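Local coordinates for cytosine deaminase (Klebsiella pneumoniae, PDB 4R85), which probably catalyses the hydrolytic deamination of 5-methylcytosine and cytosine at an iron(II) centre, at residues A[51-63]-A[105-119]. Sequence-based numbering, arbitrary orientation.
Sequences PFVEPHIHLDATL and MLRDFGVQHVRTHVD. With FE2 (Fe (II) ion), chain H; 17E (5-methylcytosine), chain G.
The metal-binding HxH motif of the amidohydrolase barrel, His56 and His58, lies at the C-terminal end of strand 47-57 and meets His117 of the neighbouring parallel strand. NE2 of His56 and NE2 of His58 each bind the iron(II) ion at 2.3 Å; His209, His241 and Asp308 complete the site. His117 NE2 sits over one face of the His56 ring, 3.2 Å from His56 CE1, with the two ring planes oblique at 31°; Ser240 is the polar partner of the His56 side chain. His117 CB makes an off-centre CH-pi contact with the His58 ring. Water 1 meets His117 NE2 in the plane of its ring and donates to Pro55 O, tying the imidazole to the strand before it. The methyl CM5 of 5-methylcytosine lies over one face of the His58 ring, toward its rim, 3.4 Å from His58 CD2.

These are adjoining strands of a TIM barrel, linked by a beta-alpha-beta crossover through helices 76-87 and 92-108, the second ended by a Schellman motif at Gly110. A beta bulge between Glu54 and Ile57 shifts the register by one; there Glu54, bent at chi2 (41°), turns OE2 back to accept His56 N at 2.9 Å through its anti lone pair. Past the end of strand 47-57, the backbone N of Leu59 donates to Thr116 OG1 at 2.9 Å. Asp60 OD1 takes Asp119 N at 2.8 Å from above the carboxylate plane in a nearly straight bond (172°), and water 2 donates to the same oxygen.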
loop_
_atom_site.group_PDB
_atom_site.type_symbol
_atom_site.label_atom_id
_atom_site.label_comp_id
_atom_site.label_asym_id
_atom_site.label_seq_id
_atom_site.Cartn_x
_atom_site.Cartn_y
_atom_site.Cartn_z
ATOM N N PRO A 51 1.648 -20.122 -9.069
ATOM C CA PRO A 51 2.606 -19.094 -8.629
ATOM C C PRO A 51 2.163 -17.678 -8.962
ATOM O O PRO A 51 1.380 -17.457 -9.892
ATOM C CB PRO A 51 3.878 -19.430 -9.420
ATOM C CG PRO A 51 3.701 -20.874 -9.846
ATOM C CD PRO A 51 2.238 -21.055 -10.048
ATOM N N PHE A 52 2.654 -16.712 -8.199
ATOM C CA PHE A 52 2.406 -15.327 -8.560
ATOM C C PHE A 52 3.141 -15.017 -9.863
ATOM O O PHE A 52 4.133 -15.672 -10.200
ATOM C CB PHE A 52 2.856 -14.381 -7.448
ATOM C CG PHE A 52 1.962 -14.401 -6.235
ATOM C CD1 PHE A 52 2.454 -14.787 -5.002
ATOM C CD2 PHE A 52 0.628 -14.026 -6.333
ATOM C CE1 PHE A 52 1.633 -14.804 -3.881
ATOM C CE2 PHE A 52 -0.196 -14.039 -5.221
ATOM C CZ PHE A 52 0.309 -14.432 -3.991
ATOM N N VAL A 53 2.642 -14.021 -10.590
ATOM C CA VAL A 53 3.245 -13.597 -11.842
ATOM C C VAL A 53 3.657 -12.133 -11.726
ATOM O O VAL A 53 2.940 -11.323 -11.145
ATOM C CB VAL A 53 2.242 -13.758 -13.009
ATOM C CG1 VAL A 53 2.863 -13.327 -14.333
ATOM C CG2 VAL A 53 1.723 -15.189 -13.085
ATOM N N GLU A 54 4.833 -11.805 -12.249
ATOM C CA GLU A 54 5.248 -10.418 -12.381
ATOM C C GLU A 54 5.303 -10.126 -13.867
ATOM O O GLU A 54 6.328 -10.345 -14.504
ATOM C CB GLU A 54 6.624 -10.198 -11.756
ATOM C CG GLU A 54 7.139 -8.769 -11.948
ATOM C CD GLU A 54 6.035 -7.731 -11.746
ATOM O OE1 GLU A 54 5.738 -7.400 -10.577
ATOM O OE2 GLU A 54 5.455 -7.256 -12.752
ATOM N N PRO A 55 4.190 -9.642 -14.431
ATOM C CA PRO A 55 4.079 -9.529 -15.887
ATOM C C PRO A 55 4.712 -8.265 -16.451
ATOM O O PRO A 55 4.650 -8.071 -17.664
ATOM C CB PRO A 55 2.562 -9.478 -16.111
ATOM C CG PRO A 55 2.045 -8.796 -14.869
ATOM C CD PRO A 55 2.945 -9.261 -13.742
ATOM N N HIS A 56 5.288 -7.421 -15.600
ATOM C CA HIS A 56 5.883 -6.176 -16.067
ATOM C C HIS A 56 6.861 -5.593 -15.052
ATOM O O HIS A 56 6.455 -4.978 -14.057
ATOM C CB HIS A 56 4.779 -5.151 -16.368
ATOM C CG HIS A 56 5.268 -3.933 -17.080
ATOM N ND1 HIS A 56 4.707 -3.486 -18.257
ATOM C CD2 HIS A 56 6.259 -3.060 -16.775
ATOM C CE1 HIS A 56 5.334 -2.392 -18.651
ATOM N NE2 HIS A 56 6.285 -2.123 -17.774
ATOM N N ILE A 57 8.148 -5.761 -15.325
ATOM C CA ILE A 57 9.206 -5.215 -14.478
ATOM C C ILE A 57 10.372 -4.845 -15.385
ATOM O O ILE A 57 10.490 -5.399 -16.479
ATOM C CB ILE A 57 9.629 -6.247 -13.408
ATOM C CG1 ILE A 57 10.619 -5.642 -12.406
ATOM C CG2 ILE A 57 10.162 -7.531 -14.064
ATOM C CD1 ILE A 57 10.658 -6.395 -11.073
ATOM N N HIS A 58 11.201 -3.887 -14.959
ATOM C CA HIS A 58 12.380 -3.496 -15.723
ATOM C C HIS A 58 13.633 -3.988 -15.027
ATOM O O HIS A 58 14.249 -3.246 -14.243
ATOM C CB HIS A 58 12.465 -1.976 -15.865
ATOM C CG HIS A 58 11.322 -1.371 -16.621
ATOM N ND1 HIS A 58 11.448 -0.908 -17.911
ATOM C CD2 HIS A 58 10.040 -1.134 -16.259
ATOM C CE1 HIS A 58 10.292 -0.419 -18.319
ATOM N NE2 HIS A 58 9.421 -0.547 -17.335
ATOM N N LEU A 59 14.021 -5.225 -15.316
ATOM C CA LEU A 59 15.185 -5.833 -14.662
ATOM C C LEU A 59 16.516 -5.208 -15.065
ATOM O O LEU A 59 17.492 -5.306 -14.325
ATOM C CB LEU A 59 15.229 -7.341 -14.913
ATOM C CG LEU A 59 14.142 -8.136 -14.200
ATOM C CD1 LEU A 59 14.287 -9.619 -14.490
ATOM C CD2 LEU A 59 14.190 -7.853 -12.698
ATOM N N ASP A 60 16.577 -4.573 -16.228
ATOM C CA ASP A 60 17.836 -3.946 -16.623
ATOM C C ASP A 60 18.168 -2.747 -15.735
ATOM O O ASP A 60 19.338 -2.473 -15.462
ATOM C CB ASP A 60 17.871 -3.584 -18.120
ATOM C CG ASP A 60 16.798 -2.578 -18.526
ATOM O OD1 ASP A 60 17.002 -1.913 -19.565
ATOM O OD2 ASP A 60 15.763 -2.447 -17.830
ATOM N N ALA A 61 17.132 -2.062 -15.256
ATOM C CA ALA A 61 17.316 -0.837 -14.477
ATOM C C ALA A 61 17.213 -1.057 -12.972
ATOM O O ALA A 61 17.462 -0.145 -12.188
ATOM C CB ALA A 61 16.318 0.233 -14.918
ATOM N N THR A 62 16.869 -2.272 -12.563
ATOM C CA THR A 62 16.634 -2.540 -11.145
ATOM C C THR A 62 17.873 -2.265 -10.269
ATOM O O THR A 62 19.010 -2.502 -10.683
ATOM C CB THR A 62 16.114 -3.983 -10.929
ATOM O OG1 THR A 62 15.651 -4.130 -9.584
ATOM C CG2 THR A 62 17.225 -4.991 -11.202
ATOM N N LEU A 63 17.639 -1.730 -9.073
ATOM C CA LEU A 63 18.694 -1.499 -8.080
ATOM C C LEU A 63 19.710 -0.443 -8.522
ATOM O O LEU A 63 20.867 -0.495 -8.115
ATOM C CB LEU A 63 19.418 -2.804 -7.713
ATOM C CG LEU A 63 18.531 -4.017 -7.429
ATOM C CD1 LEU A 63 19.360 -5.233 -7.025
ATOM C CD2 LEU A 63 17.518 -3.674 -6.344
ATOM N N MET A 105 14.532 -11.724 -4.944
ATOM C CA MET A 105 13.437 -11.102 -4.197
ATOM C C MET A 105 12.084 -11.585 -4.690
ATOM O O MET A 105 11.162 -11.772 -3.893
ATOM C CB MET A 105 13.444 -9.577 -4.352
ATOM C CG MET A 105 14.676 -8.846 -3.853
ATOM S SD MET A 105 14.369 -7.066 -4.074
ATOM C CE MET A 105 16.058 -6.498 -4.266
ATOM N N LEU A 106 11.945 -11.738 -6.004
ATOM C CA LEU A 106 10.665 -12.160 -6.570
ATOM C C LEU A 106 10.372 -13.606 -6.175
ATOM O O LEU A 106 9.248 -13.940 -5.808
ATOM C CB LEU A 106 10.644 -11.994 -8.095
ATOM C CG LEU A 106 10.742 -10.556 -8.625
ATOM C CD1 LEU A 106 11.107 -10.543 -10.108
ATOM C CD2 LEU A 106 9.424 -9.814 -8.389
ATOM N N ARG A 107 11.399 -14.453 -6.252
ATOM C CA ARG A 107 11.321 -15.846 -5.814
ATOM C C ARG A 107 10.890 -15.924 -4.349
ATOM O O ARG A 107 10.049 -16.753 -3.984
ATOM C CB ARG A 107 12.683 -16.529 -6.008
ATOM C CG ARG A 107 12.784 -17.985 -5.513
ATOM C CD ARG A 107 13.270 -18.084 -4.067
ATOM N NE ARG A 107 14.323 -17.110 -3.758
ATOM C CZ ARG A 107 15.616 -17.305 -3.995
ATOM N NH1 ARG A 107 16.024 -18.438 -4.547
ATOM N NH2 ARG A 107 16.502 -16.367 -3.678
ATOM N N ASP A 108 11.478 -15.068 -3.513
ATOM C CA ASP A 108 11.140 -15.038 -2.093
ATOM C C ASP A 108 9.655 -14.786 -1.877
ATOM O O ASP A 108 9.088 -15.220 -0.875
ATOM C CB ASP A 108 11.941 -13.978 -1.344
ATOM C CG ASP A 108 13.394 -14.376 -1.135
ATOM O OD1 ASP A 108 13.731 -15.576 -1.306
ATOM O OD2 ASP A 108 14.199 -13.479 -0.786
ATOM N N PHE A 109 9.031 -14.083 -2.816
ATOM C CA PHE A 109 7.620 -13.756 -2.695
ATOM C C PHE A 109 6.698 -14.571 -3.618
ATOM O O PHE A 109 5.579 -14.152 -3.920
ATOM C CB PHE A 109 7.402 -12.248 -2.857
ATOM C CG PHE A 109 7.820 -11.460 -1.656
ATOM C CD1 PHE A 109 7.037 -11.459 -0.509
ATOM C CD2 PHE A 109 9.006 -10.729 -1.666
ATOM C CE1 PHE A 109 7.422 -10.736 0.615
ATOM C CE2 PHE A 109 9.395 -9.998 -0.558
ATOM C CZ PHE A 109 8.598 -9.996 0.586
ATOM N N GLY A 110 7.173 -15.739 -4.051
ATOM C CA GLY A 110 6.329 -16.690 -4.762
ATOM C C GLY A 110 6.156 -16.482 -6.256
ATOM O O GLY A 110 5.305 -17.116 -6.880
ATOM N N VAL A 111 6.957 -15.603 -6.843
ATOM C CA VAL A 111 6.851 -15.337 -8.273
ATOM C C VAL A 111 7.665 -16.340 -9.076
ATOM O O VAL A 111 8.863 -16.484 -8.845
ATOM C CB VAL A 111 7.353 -13.927 -8.618
ATOM C CG1 VAL A 111 7.348 -13.740 -10.123
ATOM C CG2 VAL A 111 6.476 -12.881 -7.936
ATOM N N GLN A 112 7.022 -17.027 -10.024
ATOM C CA GLN A 112 7.737 -17.979 -10.876
ATOM C C GLN A 112 7.661 -17.617 -12.362
ATOM O O GLN A 112 8.258 -18.284 -13.207
ATOM C CB GLN A 112 7.209 -19.396 -10.663
ATOM C CG GLN A 112 7.512 -19.998 -9.289
ATOM C CD GLN A 112 7.197 -21.484 -9.239
ATOM O OE1 GLN A 112 7.369 -22.194 -10.231
ATOM N NE2 GLN A 112 6.712 -21.958 -8.089
ATOM N N HIS A 113 6.891 -16.583 -12.670
ATOM C CA HIS A 113 6.736 -16.109 -14.038
ATOM C C HIS A 113 6.986 -14.608 -14.091
ATOM O O HIS A 113 6.390 -13.837 -13.338
ATOM C CB HIS A 113 5.347 -16.458 -14.571
ATOM C CG HIS A 113 5.106 -17.930 -14.653
ATOM N ND1 HIS A 113 5.598 -18.705 -15.680
ATOM C CD2 HIS A 113 4.462 -18.777 -13.815
ATOM C CE1 HIS A 113 5.250 -19.964 -15.484
ATOM N NE2 HIS A 113 4.562 -20.036 -14.358
ATOM N N VAL A 114 7.895 -14.201 -14.970
ATOM C CA VAL A 114 8.321 -12.815 -15.028
ATOM C C VAL A 114 8.444 -12.359 -16.474
ATOM O O VAL A 114 9.001 -13.065 -17.302
ATOM C CB VAL A 114 9.706 -12.642 -14.362
ATOM C CG1 VAL A 114 10.206 -11.187 -14.489
ATOM C CG2 VAL A 114 9.671 -13.077 -12.906
ATOM N N ARG A 115 7.927 -11.174 -16.774
ATOM C CA ARG A 115 8.189 -10.556 -18.066
ATOM C C ARG A 115 8.959 -9.262 -17.824
ATOM O O ARG A 115 8.455 -8.350 -17.163
ATOM C CB ARG A 115 6.887 -10.288 -18.824
ATOM C CG ARG A 115 7.085 -9.503 -20.121
ATOM C CD ARG A 115 5.749 -9.256 -20.824
ATOM N NE ARG A 115 5.280 -10.448 -21.531
ATOM C CZ ARG A 115 4.141 -10.491 -22.209
ATOM N NH1 ARG A 115 3.366 -9.413 -22.242
ATOM N NH2 ARG A 115 3.775 -11.605 -22.838
ATOM N N THR A 116 10.190 -9.192 -18.327
ATOM C CA THR A 116 10.999 -8.003 -18.106
ATOM C C THR A 116 11.097 -7.203 -19.386
ATOM O O THR A 116 11.237 -7.771 -20.466
ATOM C CB THR A 116 12.430 -8.321 -17.591
ATOM O OG1 THR A 116 13.111 -7.094 -17.303
ATOM C CG2 THR A 116 13.240 -9.093 -18.626
ATOM N N HIS A 117 10.988 -5.887 -19.263
ATOM C CA HIS A 117 11.330 -5.002 -20.364
ATOM C C HIS A 117 12.826 -4.703 -20.279
ATOM O O HIS A 117 13.381 -4.605 -19.182
ATOM C CB HIS A 117 10.485 -3.720 -20.306
ATOM C CG HIS A 117 9.022 -3.980 -20.489
ATOM N ND1 HIS A 117 8.350 -3.669 -21.651
ATOM C CD2 HIS A 117 8.120 -4.588 -19.683
ATOM C CE1 HIS A 117 7.090 -4.058 -21.544
ATOM N NE2 HIS A 117 6.925 -4.617 -20.360
ATOM N N VAL A 118 13.485 -4.612 -21.433
ATOM C CA VAL A 118 14.897 -4.250 -21.490
ATOM C C VAL A 118 15.073 -3.132 -22.500
ATOM O O VAL A 118 14.629 -3.256 -23.633
ATOM C CB VAL A 118 15.779 -5.428 -21.945
ATOM C CG1 VAL A 118 17.269 -5.033 -21.885
ATOM C CG2 VAL A 118 15.505 -6.643 -21.099
ATOM N N ASP A 119 15.730 -2.048 -22.095
ATOM C CA ASP A 119 15.928 -0.898 -22.970
ATOM C C ASP A 119 16.864 -1.272 -24.126
ATOM O O ASP A 119 18.016 -1.640 -23.905
ATOM C CB ASP A 119 16.478 0.280 -22.152
ATOM C CG ASP A 119 16.697 1.540 -22.974
ATOM O OD1 ASP A 119 17.268 2.499 -22.406
ATOM O OD2 ASP A 119 16.307 1.594 -24.163
HETATM FE FE FE2 H . 7.144 -0.082 -17.336
HETATM N N1 17E G . 10.536 3.595 -18.460
HETATM C C2 17E G . 9.311 4.022 -18.769
HETATM O O2 17E G . 9.100 4.648 -19.972
HETATM N N3 17E G . 8.279 3.852 -17.937
HETATM C C4 17E G . 8.455 3.245 -16.752
HETATM N N4 17E G . 7.345 3.071 -15.870
HETATM C C5 17E G . 9.720 2.780 -16.385
HETATM C C6 17E G . 10.763 2.974 -17.285
HETATM C CM5 17E G . 9.932 2.099 -15.071
HETATM O O HOH W 1 4.944 -6.029 -19.382
HETATM O O HOH W 2 19.211 -1.590 -21.205
#